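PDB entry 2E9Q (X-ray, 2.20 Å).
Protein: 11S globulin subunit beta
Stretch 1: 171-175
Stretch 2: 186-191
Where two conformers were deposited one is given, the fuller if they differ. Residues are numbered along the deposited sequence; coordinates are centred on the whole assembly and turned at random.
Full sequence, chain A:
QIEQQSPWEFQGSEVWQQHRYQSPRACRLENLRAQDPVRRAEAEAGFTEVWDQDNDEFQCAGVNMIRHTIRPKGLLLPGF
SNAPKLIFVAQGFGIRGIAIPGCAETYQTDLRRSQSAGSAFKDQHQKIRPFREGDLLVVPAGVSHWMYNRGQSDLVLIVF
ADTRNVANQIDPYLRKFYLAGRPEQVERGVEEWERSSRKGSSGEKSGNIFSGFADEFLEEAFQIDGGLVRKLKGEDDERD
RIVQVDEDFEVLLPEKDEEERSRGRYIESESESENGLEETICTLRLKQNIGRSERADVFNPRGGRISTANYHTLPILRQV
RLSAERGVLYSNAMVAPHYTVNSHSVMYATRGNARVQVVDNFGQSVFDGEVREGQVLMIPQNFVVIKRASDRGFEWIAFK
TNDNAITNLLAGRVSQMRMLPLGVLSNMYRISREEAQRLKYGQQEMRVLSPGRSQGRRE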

ATOM      1  N   ASP A 171       5.120  10.884  -6.241  1.00 58.42           N
ATOM      2  CA  ASP A 171       6.179  10.007  -6.730  1.00 59.08           C
ATOM      3  C   ASP A 171       7.263   9.960  -5.659  1.00 52.69           C
ATOM      4  O   ASP A 171       7.245  10.761  -4.727  1.00 54.42           O
ATOM      5  CB  ASP A 171       6.724  10.524  -8.073  1.00 54.08           C
ATOM      6  CG  ASP A 171       7.367  11.879  -7.957  1.00 58.74           C
ATOM      7  OD1 ASP A 171       7.542  12.547  -9.002  1.00 68.37           O
ATOM      8  OD2 ASP A 171       7.705  12.278  -6.822  1.00 59.15           O
ATOM      9  N   PRO A 172       8.231   9.039  -5.790  1.00 54.25           N
ATOM     10  CA  PRO A 172       9.329   8.863  -4.831  1.00 58.12           C
ATOM     11  C   PRO A 172      10.312  10.012  -4.716  1.00 52.86           C
ATOM     12  O   PRO A 172      11.448   9.826  -4.282  1.00 59.51           O
ATOM     13  CB  PRO A 172       9.997   7.584  -5.316  1.00 62.20           C
ATOM     14  CG  PRO A 172       9.881   7.732  -6.798  1.00 66.81           C
ATOM     15  CD  PRO A 172       8.443   8.183  -6.972  1.00 58.12           C
ATOM     16  N   TYR A 173       9.863  11.203  -5.078  1.00 49.05           N
ATOM     17  CA  TYR A 173      10.706  12.380  -5.030  1.00 49.38           C
ATOM     18  C   TYR A 173      10.196  13.431  -4.034  1.00 52.63           C
ATOM     19  O   TYR A 173       9.034  13.834  -4.051  1.00 45.36           O
ATOM     20  CB  TYR A 173      10.824  12.992  -6.430  0.50 52.25           C
ATOM     21  CG  TYR A 173      11.611  12.127  -7.392  0.50 51.86           C
ATOM     22  CD1 TYR A 173      12.973  11.916  -7.208  0.50 43.03           C
ATOM     23  CD2 TYR A 173      10.990  11.505  -8.474  0.50 50.52           C
ATOM     24  CE1 TYR A 173      13.702  11.107  -8.071  0.50 55.28           C
ATOM     25  CE2 TYR A 173      11.710  10.692  -9.346  0.50 53.74           C
ATOM     26  CZ  TYR A 173      13.065  10.497  -9.139  0.50 58.14           C
ATOM     27  OH  TYR A 173      13.783   9.697 -10.001  0.50 64.84           O
ATOM     28  N   LEU A 174      11.094  13.833  -3.140  1.00 48.83           N
ATOM     29  CA  LEU A 174      10.807  14.790  -2.088  1.00 47.59           C
ATOM     30  C   LEU A 174      10.577  16.224  -2.587  1.00 47.98           C
ATOM     31  O   LEU A 174      11.367  16.772  -3.361  1.00 50.73           O
ATOM     32  CB  LEU A 174      11.943  14.743  -1.067  1.00 50.51           C
ATOM     33  CG  LEU A 174      11.740  15.439   0.275  1.00 51.52           C
ATOM     34  CD1 LEU A 174      10.494  14.890   0.927  1.00 52.95           C
ATOM     35  CD2 LEU A 174      12.961  15.217   1.158  1.00 43.58           C
ATOM     36  N   ARG A 175       9.475  16.817  -2.142  1.00 41.15           N
ATOM     37  CA  ARG A 175       9.105  18.172  -2.525  1.00 36.58           C
ATOM     38  C   ARG A 175       8.789  18.975  -1.260  1.00 47.24           C
ATOM     39  O   ARG A 175       8.024  18.527  -0.409  1.00 39.55           O
ATOM     40  CB  ARG A 175       7.865  18.145  -3.428  0.50 38.55           C
ATOM     41  CG  ARG A 175       7.996  17.297  -4.688  0.50 46.84           C
ATOM     42  CD  ARG A 175       6.738  17.383  -5.544  0.50 49.18           C
ATOM     43  NE  ARG A 175       6.895  16.770  -6.864  0.50 44.12           N
ATOM     44  CZ  ARG A 175       7.117  15.476  -7.075  0.50 50.29           C
ATOM     45  NH1 ARG A 175       7.214  14.636  -6.052  0.50 40.26           N
ATOM     46  NH2 ARG A 175       7.240  15.020  -8.317  0.50 46.95           N
ATOM     47  N   VAL A 186      16.753  22.276  -2.821  1.00 88.46           N
ATOM     48  CA  VAL A 186      17.858  21.333  -2.943  1.00 93.72           C
ATOM     49  C   VAL A 186      17.485  19.955  -2.405  1.00 96.90           C
ATOM     50  O   VAL A 186      18.225  18.987  -2.602  1.00 94.84           O
ATOM     51  CB  VAL A 186      19.112  21.843  -2.187  1.00 97.05           C
ATOM     52  CG1 VAL A 186      18.802  21.991  -0.701  1.00 87.10           C
ATOM     53  CG2 VAL A 186      20.288  20.881  -2.410  1.00 98.23           C
ATOM     54  N   GLU A 187      16.346  19.874  -1.718  1.00 97.23           N
ATOM     55  CA  GLU A 187      15.873  18.607  -1.171  1.00 95.96           C
ATOM     56  C   GLU A 187      16.030  17.568  -2.275  1.00100.19           C
ATOM     57  O   GLU A 187      16.481  16.447  -2.031  1.00 98.22           O
ATOM     58  CB  GLU A 187      14.402  18.714  -0.755  1.00 93.80           C
ATOM     59  CG  GLU A 187      14.119  19.848   0.220  1.00 88.10           C
ATOM     60  CD  GLU A 187      14.134  21.215  -0.443  1.00 90.55           C
ATOM     61  OE1 GLU A 187      14.075  22.231   0.277  1.00 71.96           O
ATOM     62  OE2 GLU A 187      14.197  21.274  -1.689  1.00 96.90           O
ATOM     63  N   ARG A 188      15.669  17.965  -3.492  1.00104.54           N
ATOM     64  CA  ARG A 188      15.783  17.107  -4.669  1.00107.44           C
ATOM     65  C   ARG A 188      16.158  17.978  -5.867  1.00109.22           C
ATOM     66  O   ARG A 188      16.431  17.474  -6.961  1.00110.60           O
ATOM     67  CB  ARG A 188      14.459  16.393  -4.939  1.00109.86           C
ATOM     68  CG  ARG A 188      13.894  15.658  -3.730  1.00112.59           C
ATOM     69  CD  ARG A 188      14.869  14.620  -3.192  1.00111.63           C
ATOM     70  NE  ARG A 188      15.045  13.485  -4.090  1.00106.18           N
ATOM     71  CZ  ARG A 188      14.222  12.446  -4.144  1.00104.82           C
ATOM     72  NH1 ARG A 188      13.161  12.399  -3.351  1.00 98.11           N
ATOM     73  NH2 ARG A 188      14.470  11.443  -4.978  1.00109.33           N
ATOM     74  N   GLY A 189      16.160  19.291  -5.643  1.00110.34           N
ATOM     75  CA  GLY A 189      16.512  20.249  -6.682  1.00108.58           C
ATOM     76  C   GLY A 189      15.782  20.086  -7.999  1.00106.54           C
ATOM     77  O   GLY A 189      14.604  20.412  -8.117  1.00106.95           O
ATOM     78  N   VAL A 190      16.495  19.589  -9.002  1.00109.95           N
ATOM     79  CA  VAL A 190      15.918  19.370 -10.321  1.00108.15           C
ATOM     80  C   VAL A 190      16.083  17.890 -10.664  1.00107.35           C
ATOM     81  O   VAL A 190      15.409  17.365 -11.556  1.00106.34           O
ATOM     82  CB  VAL A 190      16.625  20.252 -11.390  1.00108.88           C
ATOM     83  CG1 VAL A 190      15.883  20.165 -12.725  1.00103.40           C
ATOM     84  CG2 VAL A 190      16.689  21.703 -10.907  1.00103.53           C
ATOM     85  N   GLU A 191      16.980  17.231  -9.929  1.00105.10           N
ATOM     86  CA  GLU A 191      17.274  15.809 -10.097  1.00103.42           C
ATOM     87  C   GLU A 191      16.905  15.234 -11.461  1.00100.99           C
ATOM     88  O   GLU A 191      17.579  14.335 -11.968  1.00 92.61           O
ATOM     89  CB  GLU A 191      16.585  14.999  -8.990  1.00104.35           C
ATOM     90  CG  GLU A 191      15.155  15.433  -8.658  1.00105.53           C
ATOM     91  CD  GLU A 191      14.185  15.240  -9.811  1.00108.23           C
ATOM     92  OE1 GLU A 191      14.023  14.088 -10.277  1.00106.82           O
ATOM     93  OE2 GLU A 191      13.579  16.243 -10.250  1.00108.74           O
TER

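Neither stretch forms a regular helix or strand, and the contact between them is small, burying 307 Å² in all. Arg188 has the largest share, and its side chain lies along the backbone from Pro172 to Leu174.

Asp171 does not touch the second stretch. Its carboxylate works within its own stretch, where it faces the guanidinium of Arg175 end-on. Arg175 NH1 lies 2.5 Å from Asp171 OD2, and Arg175 NH2 lies 2.6 Å from Asp171 OD1. The two hydrogen bonds are nearly straight, at 166° and 169°, and they form a salt bridge. Asp171 OD2 also accepts a hydrogen bond from the backbone Tyr173 N at 3.0 Å. The carboxylate therefore ties the start of the stretch to both its middle and its end. Asp171 OD1 has a further hydrogen bond elsewhere in the structure.

Pro172 contributes its carbonyl rather than its ring. Arg188 NH1 donates a hydrogen bond to Pro172 O at 3.2 Å, with an angle of 158°. Arg188 NH2 adds a weak one to the same Pro172 O at 3.5 Å and 143°. The oxygen lies at the edge of the guanidinium, near its plane, where the N-H groups point. One carbonyl thus receives both terminal nitrogens, and these are the only hydrogen bonds between the stretches.

Tyr173 points its CA-to-CB bond sideways, yet its ring reaches the other stretch. Tyr173 CD1 comes within 2.7 Å of Arg188 NH2, a very tight approach. The arrangement is not a parallel stack: Tyr173 CD1 lies over a face of the guanidinium, while Arg188 NH2 meets the ring at its edge. Glu191 approaches differently, with Glu191 OE1 over one face of the ring, 3.7 Å from Tyr173 CE1. Two conformers of Tyr173 were deposited, and these distances belong to the one given.

Leu174 is buried, and its CA-to-CB bond points toward the second stretch. Leu174 CA and Arg188 CA are 6.1 Å apart, the nearest such pair. Leu174 CB packs 3.4 Å from Arg188 CG, so the aliphatic part of the arginine lies against the leucine. Leu174 CD2 reaches Glu187 CB at 4.2 Å. The CA-to-CB bond of Glu187 also points toward stretch 1, but the end of its side chain leads away. Leu174 N and Arg188 NH1 are only 2.5 Å apart. Both are donors, so this is not a hydrogen bond.

With chi1, chi2 and chi3 all m the chain of Arg188 is compact, and its atoms approach Pro172 O step by step from CA to CZ.

The CA-to-CB bond of Arg175 points away, and the residue makes no direct contact across the stretches. Its guanidinium turns back to Asp171 instead. Two conformers of Arg175 were also deposited, and the salt bridge distances belong to the one given.

On the other side, a type II' turn runs from Arg188 to Glu191. Gly189 has a phi of 51°, a value that favours glycine. Gly189 and Val190 make no contact with stretch 1, and the chain meets it again at Glu191.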